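Long-range contacts in malate synthase (Haloferax volcanii, PDB 3OYZ), which catalyses the magnesium-dependent condensation of acetyl-CoA with glyoxylate and hydrolysis of the malyl-CoA intermediate, giving malate and CoA in the glyoxylate cycle: residues S17-E22 with K29-A34; D44-D49 with G79-R84; E68-Q73 with R110-H115. All coordinates share one frame; numbering follows the deposited sequence.

Interaction 1 of 3, residues S17-E22 with K29-A34; sequences SPTAVE and KMLRRA. With ACO (acetyl coenzyme *a), chain B.
Ser-17 and Ala-34 meet where strand 13-18 and helix 29-36, the opening strand and helix of a beta-alpha-beta unit of the TIM barrel, receive the adenine of acetyl-CoA. OG is anti to the carbonyl carbon (chi1 -63°), which sets Ser-17 OG 3.4 Å from Ala-34 CB. From there Ser-17 OG donates a 2.8 Å hydrogen bond to N1A of the adenine, and the same hydroxyl is hydrogen-bonded to Trp-46 NE1. Two partners thus hold this known acetyl-CoA-binding residue.

Pro-18 follows with its ring laid obliquely across the bent chain of Met-30, Pro-18 CG standing 3.8 Å from Met-30 CE. Its carbonyl faces the start of the helix: a water donates to Pro-18 O over 3.0 Å and accepts from Leu-31 N over 3.3 Å, bridging strand and helix backbones. The methyl CD2 of Leu-31 packs against the same carbonyl, 3.3 Å from Pro-18 O.

The CB of Thr-19 points away from the helix and OG1 is hydrogen-bonded to Asn-50 OD1; the backbone makes the closer contact, Leu-31 CD1 lying 3.6 Å from Thr-19 O. An alanine in place of Leu-31 would remove the branch that carries both methyls and would probably open a gap against the Pro-18 and Thr-19 backbones and take away the leucine's packing on Trp-46 and Pro-48.

Val-21 closes the contact. The side chains of Val-21 and Met-30 cross at about a right angle, and the packing is tighter than usual, with Val-21 CG2 only 3.3 Å from Met-30 CE.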
loop_
_atom_site.group_PDB
_atom_site.type_symbol
_atom_site.label_atom_id
_atom_site.label_comp_id
_atom_site.label_asym_id
_atom_site.label_seq_id
_atom_site.Cartn_x
_atom_site.Cartn_y
_atom_site.Cartn_z
ATOM N N SER A 17 -15.697 -8.816 24.831
ATOM C CA SER A 17 -15.731 -9.504 26.139
ATOM C C SER A 17 -15.991 -11.003 25.989
ATOM O O SER A 17 -16.886 -11.421 25.273
ATOM C CB SER A 17 -16.854 -8.909 26.987
ATOM O OG SER A 17 -16.572 -7.534 27.235
ATOM N N PRO A 18 -15.234 -11.860 26.679
ATOM C CA PRO A 18 -15.545 -13.294 26.554
ATOM C C PRO A 18 -16.978 -13.582 27.023
ATOM O O PRO A 18 -17.472 -12.921 27.932
ATOM C CB PRO A 18 -14.517 -13.969 27.456
ATOM C CG PRO A 18 -13.425 -12.974 27.567
ATOM C CD PRO A 18 -14.055 -11.604 27.522
ATOM N N THR A 19 -17.703 -14.497 26.389
ATOM C CA THR A 19 -19.118 -14.633 26.711
ATOM C C THR A 19 -19.338 -15.715 27.796
ATOM O O THR A 19 -20.405 -15.768 28.403
ATOM C CB THR A 19 -19.875 -15.078 25.466
ATOM O OG1 THR A 19 -19.227 -16.295 25.096
ATOM C CG2 THR A 19 -19.649 -14.058 24.344
ATOM N N ALA A 20 -18.346 -16.564 28.014
ATOM C CA ALA A 20 -18.442 -17.693 28.935
ATOM C C ALA A 20 -17.055 -18.169 29.372
ATOM O O ALA A 20 -16.320 -18.754 28.578
ATOM C CB ALA A 20 -19.240 -18.847 28.336
ATOM N N VAL A 21 -16.681 -17.948 30.636
ATOM C CA VAL A 21 -15.351 -18.344 31.111
ATOM C C VAL A 21 -15.479 -19.509 32.099
ATOM O O VAL A 21 -16.425 -19.556 32.878
ATOM C CB VAL A 21 -14.627 -17.140 31.748
ATOM C CG1 VAL A 21 -13.207 -17.491 32.194
ATOM C CG2 VAL A 21 -14.575 -15.995 30.752
ATOM N N GLU A 22 -14.571 -20.475 32.024
ATOM C CA GLU A 22 -14.676 -21.661 32.873
ATOM C C GLU A 22 -13.904 -21.498 34.193
ATOM O O GLU A 22 -13.112 -20.563 34.356
ATOM C CB GLU A 22 -14.271 -22.928 32.112
ATOM C CG GLU A 22 -14.708 -24.240 32.795
ATOM C CD GLU A 22 -14.803 -25.434 31.840
ATOM O OE1 GLU A 22 -13.851 -25.703 31.062
ATOM O OE2 GLU A 22 -15.858 -26.109 31.874
ATOM N N LYS A 29 -19.678 -13.531 33.930
ATOM C CA LYS A 29 -19.248 -12.457 34.814
ATOM C C LYS A 29 -18.634 -11.318 33.981
ATOM O O LYS A 29 -19.028 -10.161 34.094
ATOM C CB LYS A 29 -18.220 -12.968 35.841
ATOM C CG LYS A 29 -17.773 -11.831 36.806
ATOM C CD LYS A 29 -16.347 -11.974 37.361
ATOM C CE LYS A 29 -16.077 -13.396 37.889
ATOM N NZ LYS A 29 -14.626 -13.746 37.936
ATOM N N MET A 30 -17.726 -11.652 33.068
ATOM C CA MET A 30 -17.216 -10.590 32.180
ATOM C C MET A 30 -18.252 -9.833 31.366
ATOM O O MET A 30 -18.117 -8.629 31.242
ATOM C CB MET A 30 -16.077 -11.092 31.311
ATOM C CG MET A 30 -15.060 -11.831 32.136
ATOM S SD MET A 30 -13.469 -11.537 31.355
ATOM C CE MET A 30 -12.910 -13.211 31.295
ATOM N N LEU A 31 -19.308 -10.465 30.874
ATOM C CA LEU A 31 -20.356 -9.712 30.208
ATOM C C LEU A 31 -21.208 -8.817 31.095
ATOM O O LEU A 31 -21.634 -7.705 30.683
ATOM C CB LEU A 31 -21.289 -10.685 29.476
ATOM C CG LEU A 31 -20.787 -11.676 28.426
ATOM C CD1 LEU A 31 -21.938 -12.510 27.933
ATOM C CD2 LEU A 31 -20.035 -10.962 27.268
ATOM N N ARG A 32 -21.537 -9.324 32.293
ATOM C CA ARG A 32 -22.376 -8.551 33.238
ATOM C C ARG A 32 -21.642 -7.295 33.623
ATOM O O ARG A 32 -22.213 -6.236 33.663
ATOM C CB ARG A 32 -22.763 -9.362 34.494
ATOM C CG ARG A 32 -23.440 -10.685 34.171
ATOM C CD ARG A 32 -24.393 -11.158 35.295
ATOM N NE ARG A 32 -24.521 -12.604 35.242
ATOM C CZ ARG A 32 -25.559 -13.196 34.681
ATOM N NH1 ARG A 32 -26.596 -12.485 34.270
ATOM N NH2 ARG A 32 -25.579 -14.503 34.663
ATOM N N ARG A 33 -20.342 -7.398 33.845
ATOM C CA ARG A 33 -19.570 -6.212 34.204
ATOM C C ARG A 33 -19.442 -5.235 33.036
ATOM O O ARG A 33 -19.683 -4.032 33.193
ATOM C CB ARG A 33 -18.196 -6.704 34.673
ATOM C CG ARG A 33 -17.173 -5.590 34.730
ATOM C CD ARG A 33 -15.724 -5.972 35.034
ATOM N NE ARG A 33 -15.032 -4.831 35.637
ATOM C CZ ARG A 33 -14.893 -4.652 36.951
ATOM N NH1 ARG A 33 -15.390 -5.530 37.820
ATOM N NH2 ARG A 33 -14.232 -3.598 37.409
ATOM N N ALA A 34 -19.116 -5.728 31.834
ATOM C CA ALA A 34 -18.910 -4.841 30.675
ATOM C C ALA A 34 -20.230 -4.187 30.353
ATOM O O ALA A 34 -20.290 -3.012 30.008
ATOM C CB ALA A 34 -18.367 -5.662 29.467
HETATM N N1A ACO B . -14.556 -7.618 29.205
HETATM C C2A ACO B . -15.129 -7.482 30.416
HETATM N N3A ACO B . -14.380 -7.310 31.520
HETATM C C4A ACO B . -13.022 -7.283 31.496
HETATM C C5A ACO B . -12.367 -7.426 30.179
HETATM C C6A ACO B . -13.220 -7.640 28.995
HETATM N N6A ACO B . -12.574 -7.816 27.811
HETATM N N7A ACO B . -11.043 -7.375 30.377
HETATM C C8A ACO B . -10.853 -7.232 31.710
HETATM N N9A ACO B . -12.017 -7.127 32.365
HETATM C C1B ACO B . -12.122 -6.932 33.847
HETATM C C2B ACO B . -11.031 -7.766 34.504
HETATM O O2B ACO B . -11.517 -9.095 34.690
HETATM C C3B ACO B . -10.756 -7.015 35.792
HETATM O O3B ACO B . -11.859 -7.400 36.618
HETATM P P3B ACO B . -11.893 -7.379 38.265
HETATM O O7A ACO B . -12.718 -6.117 38.463
HETATM O O8A ACO B . -10.413 -7.329 38.584
HETATM O O9A ACO B . -12.537 -8.673 38.710
HETATM C C4B ACO B . -10.916 -5.568 35.355
HETATM O O4B ACO B . -11.849 -5.582 34.266
HETATM C C5B ACO B . -9.606 -4.987 34.836
HETATM O O5B ACO B . -8.952 -6.026 34.105
HETATM P P1A ACO B . -7.419 -5.915 33.644
HETATM O O1A ACO B . -6.424 -5.947 34.759
HETATM O O2A ACO B . -7.377 -4.660 32.821
HETATM O O3A ACO B . -7.045 -7.141 32.683
HETATM P P2A ACO B . -6.812 -8.625 33.239
HETATM O O4A ACO B . -7.969 -8.706 34.181
HETATM O O5A ACO B . -5.321 -8.801 33.438
HETATM O O6A ACO B . -7.097 -9.637 31.997
HETATM C CBP ACO B . -7.314 -10.317 29.643
HETATM C CCP ACO B . -6.516 -9.528 30.688
HETATM C CDP ACO B . -7.373 -11.799 30.009
HETATM C CEP ACO B . -6.552 -10.201 28.329
HETATM C CAP ACO B . -8.763 -9.833 29.515
HETATM O OAP ACO B . -8.660 -8.419 29.431
HETATM C C9P ACO B . -9.482 -10.332 28.278
HETATM O O9P ACO B . -9.826 -11.516 28.200
HETATM N N8P ACO B . -9.680 -9.433 27.299
HETATM C C7P ACO B . -10.378 -9.841 26.087
HETATM C C6P ACO B . -9.535 -10.730 25.161
HETATM C C5P ACO B . -10.319 -10.810 23.864
HETATM O O5P ACO B . -11.385 -10.205 23.757
HETATM N N4P ACO B . -9.744 -11.509 22.886
HETATM C C3P ACO B . -10.301 -11.675 21.555
HETATM C C2P ACO B . -10.286 -10.365 20.764
HETATM S S1P ACO B . -8.690 -10.474 20.011
HETATM C C ACO B . -8.761 -11.497 18.675
HETATM O O ACO B . -9.669 -12.280 18.477
HETATM C CH3 ACO B . -7.598 -11.449 17.733
HETATM O O HOH W 1 -18.258 -13.562 30.774
#

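Interaction 2 of 3, residues D44-D49 with G79-R84; sequences DVWVPD and GEIHPR. With ACO (acetyl coenzyme *a), chain B; PYR (pyruvic acid), chain C.
The Arg-84 guanidinium meets Asp-49 at its edge, and the acetyl oxygen of acetyl-CoA and O3 of pyruvate also lie there, near its plane. The grip on Asp-49 is a side-on salt bridge: Arg-84 NE donates to Asp-49 OD1 over 2.8 Å, and Arg-84 NH2 to Asp-49 OD2 over 2.7 Å. The two planes stand 50° apart; OD1 is met from above the carboxylate plane, and OD2 on its syn side, though 25° out of that plane. Arg-84 NH2 also bonds O of the acetyl group at 2.9 Å and has a further salt-bridge partner in Glu-51, while Arg-84 NH1 reaches O3 of pyruvate at 2.8 Å. The backbone nitrogens of Glu-51 and Ala-53 hold the Asp-49 carboxylate, which in turn orients the arginine.

The indole of Trp-46 carries Pro-48 CD over the centre of one face, while Ile-81 CD1 comes to its edge, 4.0 Å from Trp-46 CE3. The imidazole of His-82 is tied in its own plane to the anti lone pair of Glu-80, His-82 NE2 to Glu-80 OE1 being 2.8 Å. Val-45 CG1 packs 3.7 Å from His-82 CD2.

The backbones run the same way, 25° apart end to end; Glu-80 N to Asp-44 O, Trp-46 N to Glu-80 O and His-82 N to Trp-46 O pair them in parallel, and Arg-84 N to Pro-48 O continues the link past strand 80-81. Neighbouring parallel strands, at or just beyond whose C-terminal ends substrate-binding side chains sit, are the hallmark of a TIM-barrel active site, here the glyoxylate and acetyl-CoA site.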
loop_
_atom_site.group_PDB
_atom_site.type_symbol
_atom_site.label_atom_id
_atom_site.label_comp_id
_atom_site.label_asym_id
_atom_site.label_seq_id
_atom_site.Cartn_x
_atom_site.Cartn_y
_atom_site.Cartn_z
ATOM N N ASP A 44 -18.123 2.793 22.290
ATOM C CA ASP A 44 -19.144 3.051 21.261
ATOM C C ASP A 44 -19.775 1.748 20.752
ATOM O O ASP A 44 -20.964 1.673 20.454
ATOM C CB ASP A 44 -18.488 3.808 20.102
ATOM C CG ASP A 44 -18.167 5.217 20.465
ATOM O OD1 ASP A 44 -18.918 5.784 21.306
ATOM O OD2 ASP A 44 -17.179 5.761 19.920
ATOM N N VAL A 45 -19.012 0.673 20.690
ATOM C CA VAL A 45 -19.523 -0.600 20.161
ATOM C C VAL A 45 -19.005 -1.643 21.088
ATOM O O VAL A 45 -17.813 -1.776 21.315
ATOM C CB VAL A 45 -19.085 -0.898 18.635
ATOM C CG1 VAL A 45 -19.370 -2.311 18.321
ATOM C CG2 VAL A 45 -19.974 -0.124 17.749
ATOM N N TRP A 46 -19.930 -2.434 21.622
ATOM C CA TRP A 46 -19.522 -3.455 22.534
ATOM C C TRP A 46 -19.768 -4.800 21.876
ATOM O O TRP A 46 -20.838 -5.022 21.340
ATOM C CB TRP A 46 -20.374 -3.345 23.841
ATOM C CG TRP A 46 -20.026 -4.474 24.787
ATOM C CD1 TRP A 46 -18.785 -4.975 25.051
ATOM C CD2 TRP A 46 -20.942 -5.266 25.551
ATOM N NE1 TRP A 46 -18.874 -6.035 25.931
ATOM C CE2 TRP A 46 -20.195 -6.251 26.214
ATOM C CE3 TRP A 46 -22.343 -5.222 25.747
ATOM C CZ2 TRP A 46 -20.775 -7.156 27.141
ATOM C CZ3 TRP A 46 -22.939 -6.213 26.574
ATOM C CH2 TRP A 46 -22.144 -7.144 27.263
ATOM N N VAL A 47 -18.798 -5.689 21.925
ATOM C CA VAL A 47 -18.874 -6.968 21.223
ATOM C C VAL A 47 -18.795 -8.165 22.167
ATOM O O VAL A 47 -17.710 -8.669 22.479
ATOM C CB VAL A 47 -17.705 -6.995 20.164
ATOM C CG1 VAL A 47 -17.784 -8.226 19.284
ATOM C CG2 VAL A 47 -17.830 -5.733 19.324
ATOM N N PRO A 48 -19.956 -8.678 22.610
ATOM C CA PRO A 48 -19.777 -9.954 23.280
ATOM C C PRO A 48 -19.229 -10.993 22.312
ATOM O O PRO A 48 -19.884 -11.309 21.318
ATOM C CB PRO A 48 -21.216 -10.367 23.598
ATOM C CG PRO A 48 -21.967 -9.072 23.825
ATOM C CD PRO A 48 -21.315 -8.106 22.800
ATOM N N ASP A 49 -18.117 -11.598 22.649
ATOM C CA ASP A 49 -17.360 -12.382 21.713
ATOM C C ASP A 49 -17.430 -13.854 21.886
ATOM O O ASP A 49 -16.564 -14.386 22.553
ATOM C CB ASP A 49 -15.919 -11.896 21.740
ATOM C CG ASP A 49 -15.077 -12.445 20.620
ATOM O OD1 ASP A 49 -15.623 -13.127 19.742
ATOM O OD2 ASP A 49 -13.844 -12.254 20.686
ATOM N N GLY A 79 -23.705 2.337 24.603
ATOM C CA GLY A 79 -23.158 2.155 23.238
ATOM C C GLY A 79 -23.985 1.200 22.386
ATOM O O GLY A 79 -25.156 0.985 22.685
ATOM N N GLU A 80 -23.443 0.606 21.315
ATOM C CA GLU A 80 -24.286 -0.302 20.493
ATOM C C GLU A 80 -23.787 -1.665 20.767
ATOM O O GLU A 80 -22.578 -1.832 20.895
ATOM C CB GLU A 80 -24.106 0.015 18.985
ATOM C CG GLU A 80 -24.814 1.302 18.512
ATOM C CD GLU A 80 -24.771 1.471 16.964
ATOM O OE1 GLU A 80 -24.345 0.503 16.287
ATOM O OE2 GLU A 80 -25.210 2.510 16.394
ATOM N N ILE A 81 -24.659 -2.672 20.741
ATOM C CA ILE A 81 -24.259 -4.030 20.984
ATOM C C ILE A 81 -24.284 -4.893 19.662
ATOM O O ILE A 81 -25.294 -5.035 18.979
ATOM C CB ILE A 81 -25.149 -4.698 22.069
ATOM C CG1 ILE A 81 -25.304 -3.792 23.342
ATOM C CG2 ILE A 81 -24.657 -6.121 22.417
ATOM C CD1 ILE A 81 -26.102 -4.553 24.509
ATOM N N HIS A 82 -23.162 -5.515 19.365
ATOM C CA HIS A 82 -23.000 -6.301 18.113
ATOM C C HIS A 82 -22.191 -7.500 18.510
ATOM O O HIS A 82 -20.972 -7.445 18.431
ATOM C CB HIS A 82 -22.132 -5.431 17.151
ATOM C CG HIS A 82 -22.806 -4.194 16.636
ATOM N ND1 HIS A 82 -23.394 -4.126 15.388
ATOM C CD2 HIS A 82 -22.857 -2.934 17.143
ATOM C CE1 HIS A 82 -23.859 -2.907 15.189
ATOM N NE2 HIS A 82 -23.505 -2.152 16.223
ATOM N N PRO A 83 -22.791 -8.654 18.894
ATOM C CA PRO A 83 -21.982 -9.788 19.286
ATOM C C PRO A 83 -21.198 -10.487 18.140
ATOM O O PRO A 83 -21.690 -10.492 16.992
ATOM C CB PRO A 83 -23.049 -10.807 19.761
ATOM C CG PRO A 83 -24.197 -10.043 20.175
ATOM C CD PRO A 83 -24.224 -8.884 19.148
ATOM N N ARG A 84 -20.032 -11.048 18.411
ATOM C CA ARG A 84 -19.268 -11.766 17.379
ATOM C C ARG A 84 -19.649 -13.244 17.424
ATOM O O ARG A 84 -19.466 -13.896 18.466
ATOM C CB ARG A 84 -17.745 -11.564 17.528
ATOM C CG ARG A 84 -16.897 -12.402 16.477
ATOM C CD ARG A 84 -15.552 -11.805 16.216
ATOM N NE ARG A 84 -14.602 -12.113 17.295
ATOM C CZ ARG A 84 -13.281 -12.055 17.201
ATOM N NH1 ARG A 84 -12.606 -11.728 16.070
ATOM N NH2 ARG A 84 -12.590 -12.419 18.257
HETATM N N1A ACO B . -14.556 -7.618 29.205
HETATM C C2A ACO B . -15.129 -7.482 30.416
HETATM N N3A ACO B . -14.380 -7.310 31.520
HETATM C C4A ACO B . -13.022 -7.283 31.496
HETATM C C5A ACO B . -12.367 -7.426 30.179
HETATM C C6A ACO B . -13.220 -7.640 28.995
HETATM N N6A ACO B . -12.574 -7.816 27.811
HETATM N N7A ACO B . -11.043 -7.375 30.377
HETATM C C8A ACO B . -10.853 -7.232 31.710
HETATM N N9A ACO B . -12.017 -7.127 32.365
HETATM C C1B ACO B . -12.122 -6.932 33.847
HETATM C C2B ACO B . -11.031 -7.766 34.504
HETATM O O2B ACO B . -11.517 -9.095 34.690
HETATM C C3B ACO B . -10.756 -7.015 35.792
HETATM O O3B ACO B . -11.859 -7.400 36.618
HETATM P P3B ACO B . -11.893 -7.379 38.265
HETATM O O7A ACO B . -12.718 -6.117 38.463
HETATM O O8A ACO B . -10.413 -7.329 38.584
HETATM O O9A ACO B . -12.537 -8.673 38.710
HETATM C C4B ACO B . -10.916 -5.568 35.355
HETATM O O4B ACO B . -11.849 -5.582 34.266
HETATM C C5B ACO B . -9.606 -4.987 34.836
HETATM O O5B ACO B . -8.952 -6.026 34.105
HETATM P P1A ACO B . -7.419 -5.915 33.644
HETATM O O1A ACO B . -6.424 -5.947 34.759
HETATM O O2A ACO B . -7.377 -4.660 32.821
HETATM O O3A ACO B . -7.045 -7.141 32.683
HETATM P P2A ACO B . -6.812 -8.625 33.239
HETATM O O4A ACO B . -7.969 -8.706 34.181
HETATM O O5A ACO B . -5.321 -8.801 33.438
HETATM O O6A ACO B . -7.097 -9.637 31.997
HETATM C CBP ACO B . -7.314 -10.317 29.643
HETATM C CCP ACO B . -6.516 -9.528 30.688
HETATM C CDP ACO B . -7.373 -11.799 30.009
HETATM C CEP ACO B . -6.552 -10.201 28.329
HETATM C CAP ACO B . -8.763 -9.833 29.515
HETATM O OAP ACO B . -8.660 -8.419 29.431
HETATM C C9P ACO B . -9.482 -10.332 28.278
HETATM O O9P ACO B . -9.826 -11.516 28.200
HETATM N N8P ACO B . -9.680 -9.433 27.299
HETATM C C7P ACO B . -10.378 -9.841 26.087
HETATM C C6P ACO B . -9.535 -10.730 25.161
HETATM C C5P ACO B . -10.319 -10.810 23.864
HETATM O O5P ACO B . -11.385 -10.205 23.757
HETATM N N4P ACO B . -9.744 -11.509 22.886
HETATM C C3P ACO B . -10.301 -11.675 21.555
HETATM C C2P ACO B . -10.286 -10.365 20.764
HETATM S S1P ACO B . -8.690 -10.474 20.011
HETATM C C ACO B . -8.761 -11.497 18.675
HETATM O O ACO B . -9.669 -12.280 18.477
HETATM C CH3 ACO B . -7.598 -11.449 17.733
HETATM C C PYR C . -7.628 -11.114 15.063
HETATM O O PYR C . -7.551 -12.215 14.420
HETATM O OXT PYR C . -6.703 -10.222 15.039
HETATM C CA PYR C . -8.841 -10.842 15.696
HETATM O O3 PYR C . -9.828 -11.690 15.610
HETATM C CB PYR C . -9.043 -9.551 16.397
#

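Interaction 3 of 3, residues E68-Q73 with R110-H115; sequences EVISEQ and RGAVEH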
loop_
_atom_site.group_PDB
_atom_site.type_symbol
_atom_site.label_atom_id
_atom_site.label_comp_id
_atom_site.label_asym_id
_atom_site.label_seq_id
_atom_site.Cartn_x
_atom_site.Cartn_y
_atom_site.Cartn_z
ATOM N N GLU A 68 -29.007 -14.098 27.856
ATOM C CA GLU A 68 -29.344 -13.766 29.270
ATOM C C GLU A 68 -28.894 -12.369 29.696
ATOM O O GLU A 68 -29.733 -11.569 30.155
ATOM C CB GLU A 68 -28.696 -14.841 30.144
ATOM C CG GLU A 68 -29.227 -15.002 31.579
ATOM C CD GLU A 68 -28.219 -15.694 32.487
ATOM O OE1 GLU A 68 -27.580 -16.714 32.147
ATOM O OE2 GLU A 68 -28.042 -15.190 33.611
ATOM N N VAL A 69 -27.605 -12.045 29.508
ATOM C CA VAL A 69 -27.135 -10.706 29.851
ATOM C C VAL A 69 -27.763 -9.568 29.076
ATOM O O VAL A 69 -28.146 -8.533 29.658
ATOM C CB VAL A 69 -25.620 -10.564 29.787
ATOM C CG1 VAL A 69 -25.238 -9.104 30.038
ATOM C CG2 VAL A 69 -24.950 -11.600 30.716
ATOM N N ILE A 70 -27.902 -9.713 27.753
ATOM C CA ILE A 70 -28.433 -8.584 26.997
ATOM C C ILE A 70 -29.931 -8.410 27.284
ATOM O O ILE A 70 -30.496 -7.300 27.227
ATOM C CB ILE A 70 -28.228 -8.813 25.415
ATOM C CG1 ILE A 70 -26.733 -8.817 25.107
ATOM C CG2 ILE A 70 -28.932 -7.722 24.655
ATOM C CD1 ILE A 70 -26.383 -8.846 23.602
ATOM N N SER A 71 -30.579 -9.546 27.459
ATOM C CA SER A 71 -31.957 -9.568 27.989
ATOM C C SER A 71 -32.150 -8.623 29.213
ATOM O O SER A 71 -32.914 -7.638 29.199
ATOM C CB SER A 71 -32.235 -11.015 28.439
ATOM O OG SER A 71 -33.614 -11.244 28.248
ATOM N N GLU A 72 -31.335 -8.879 30.217
ATOM C CA GLU A 72 -31.433 -8.209 31.543
ATOM C C GLU A 72 -30.852 -6.802 31.593
ATOM O O GLU A 72 -31.422 -5.914 32.257
ATOM C CB GLU A 72 -30.806 -9.108 32.601
ATOM C CG GLU A 72 -31.542 -10.442 32.704
ATOM C CD GLU A 72 -30.801 -11.533 33.472
ATOM O OE1 GLU A 72 -29.606 -11.387 33.775
ATOM O OE2 GLU A 72 -31.387 -12.601 33.779
ATOM N N GLN A 73 -29.784 -6.564 30.820
ATOM C CA GLN A 73 -29.044 -5.295 30.881
ATOM C C GLN A 73 -28.906 -4.447 29.637
ATOM O O GLN A 73 -28.415 -3.313 29.703
ATOM C CB GLN A 73 -27.616 -5.556 31.346
ATOM C CG GLN A 73 -27.629 -6.231 32.681
ATOM C CD GLN A 73 -26.289 -6.302 33.345
ATOM O OE1 GLN A 73 -25.836 -7.394 33.559
ATOM N NE2 GLN A 73 -25.652 -5.174 33.667
ATOM N N ARG A 110 -37.144 -14.085 23.558
ATOM C CA ARG A 110 -36.124 -14.094 24.621
ATOM C C ARG A 110 -35.655 -12.744 25.136
ATOM O O ARG A 110 -34.883 -12.682 26.088
ATOM C CB ARG A 110 -34.990 -15.080 24.338
ATOM C CG ARG A 110 -35.653 -16.440 24.201
ATOM C CD ARG A 110 -34.820 -17.543 23.577
ATOM N NE ARG A 110 -33.598 -17.903 24.296
ATOM C CZ ARG A 110 -33.447 -17.929 25.620
ATOM N NH1 ARG A 110 -34.448 -17.620 26.446
ATOM N NH2 ARG A 110 -32.266 -18.291 26.113
ATOM N N GLY A 111 -36.140 -11.675 24.519
ATOM C CA GLY A 111 -35.852 -10.326 24.938
ATOM C C GLY A 111 -34.455 -9.764 24.718
ATOM O O GLY A 111 -34.174 -8.648 25.170
ATOM N N ALA A 112 -33.565 -10.505 24.058
ATOM C CA ALA A 112 -32.286 -9.903 23.668
ATOM C C ALA A 112 -32.268 -9.041 22.379
ATOM O O ALA A 112 -31.595 -7.998 22.365
ATOM C CB ALA A 112 -31.195 -10.932 23.719
ATOM N N VAL A 113 -33.065 -9.376 21.354
ATOM C CA VAL A 113 -32.885 -8.834 19.992
ATOM C C VAL A 113 -33.231 -7.368 19.864
ATOM O O VAL A 113 -32.597 -6.596 19.098
ATOM C CB VAL A 113 -33.647 -9.648 18.903
ATOM C CG1 VAL A 113 -35.180 -9.536 19.049
ATOM C CG2 VAL A 113 -33.191 -9.174 17.498
ATOM N N GLU A 114 -34.209 -6.945 20.687
ATOM C CA GLU A 114 -34.527 -5.542 20.768
ATOM C C GLU A 114 -33.349 -4.664 21.187
ATOM O O GLU A 114 -33.400 -3.473 20.904
ATOM C CB GLU A 114 -35.776 -5.284 21.666
ATOM C CG GLU A 114 -35.928 -6.287 22.791
ATOM C CD GLU A 114 -36.503 -7.637 22.349
ATOM O OE1 GLU A 114 -37.630 -7.760 21.818
ATOM O OE2 GLU A 114 -35.824 -8.648 22.556
ATOM N N HIS A 115 -32.310 -5.204 21.829
ATOM C CA HIS A 115 -31.152 -4.389 22.213
ATOM C C HIS A 115 -29.850 -4.698 21.408
ATOM O O HIS A 115 -28.744 -4.281 21.797
ATOM C CB HIS A 115 -30.858 -4.531 23.729
ATOM C CG HIS A 115 -32.104 -4.475 24.567
ATOM N ND1 HIS A 115 -32.943 -3.386 24.584
ATOM C CD2 HIS A 115 -32.700 -5.417 25.339
ATOM C CE1 HIS A 115 -34.010 -3.652 25.317
ATOM N NE2 HIS A 115 -33.877 -4.874 25.799
HETATM O O HOH W 2 -35.090 -7.653 27.556
#
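Ile-70 presses its branch carbons against Ala-112 and His-115, and it buries more surface than any other residue of the contact. CG2 is anti to the backbone N, a placing that carries it against the loop: Ile-70 CG2 lies 3.5 Å from Ala-112 O and 3.8 Å from His-115 CB. Nearer the helix backbone, Ile-70 CB is 4.0 Å from Ala-112 CB. The Ala-112 carbonyl that meets the isoleucine is not idle, for it accepts a hydrogen bond from His-115 N in the tight turn that includes the 3-10 segment 113-114.

Ser-71 supplies the direct polar link. Its OG donates to the carbonyl of Arg-110, with Ser-71 OG to Arg-110 O at 2.9 Å. The hydroxyl lies in the carbonyl plane, at a C=O...OG angle of 152°. A water adds a second bridge by donating to both backbones, 2.7 Å to Ser-71 O and 2.7 Å to Gly-111 O. Gly-111 has a positive phi of 71°, and a side chain there would sit tightly against Ser-71 OG.

In the TIM barrel these segments belong to the outer layer: residues 68-73 form the last turn and a half of helix 59-73, and residues 110-115 lie in the connection from helix 92-105 to strand 118-121. The contact is structural packing, with Ile-70 about 13 Å from the bound acetyl-CoA by nearest side-chain approach.

His-115 completes the loop's side. Its side chain and that of Ile-70 slide past each other in opposite directions, and its ring meets the helix obliquely, His-115 CD2 lying 3.5 Å from Ile-70 O. Glu-114 CG covers one face of the imidazole toward the rim, while the bridging water lies in the ring plane at its edge.

Interactions 1 and 2 share the parallel sheet of the barrel, where strands 13-18 and 45-49 are neighbours, and both touch acetyl-CoA, the first at its adenine and the second at its acetyl end. Their centres are about 13 Å apart. Interaction 3 lies farther out, about 13 Å from interaction 2 and about 15 Å from interaction 1, centre to centre. Along the chain interaction 1 closes before the others open, whereas the segments of 2 and 3 alternate (44-49, 68-73, 79-84, 110-115), helix 59-73 being the crossover between strands 45-49 and 80-81. Ile-70 packs on Ile-81, and Arg-32 forms a salt bridge with Glu-68, so the peripheral packing is continuous with the substrate site's strands and helix.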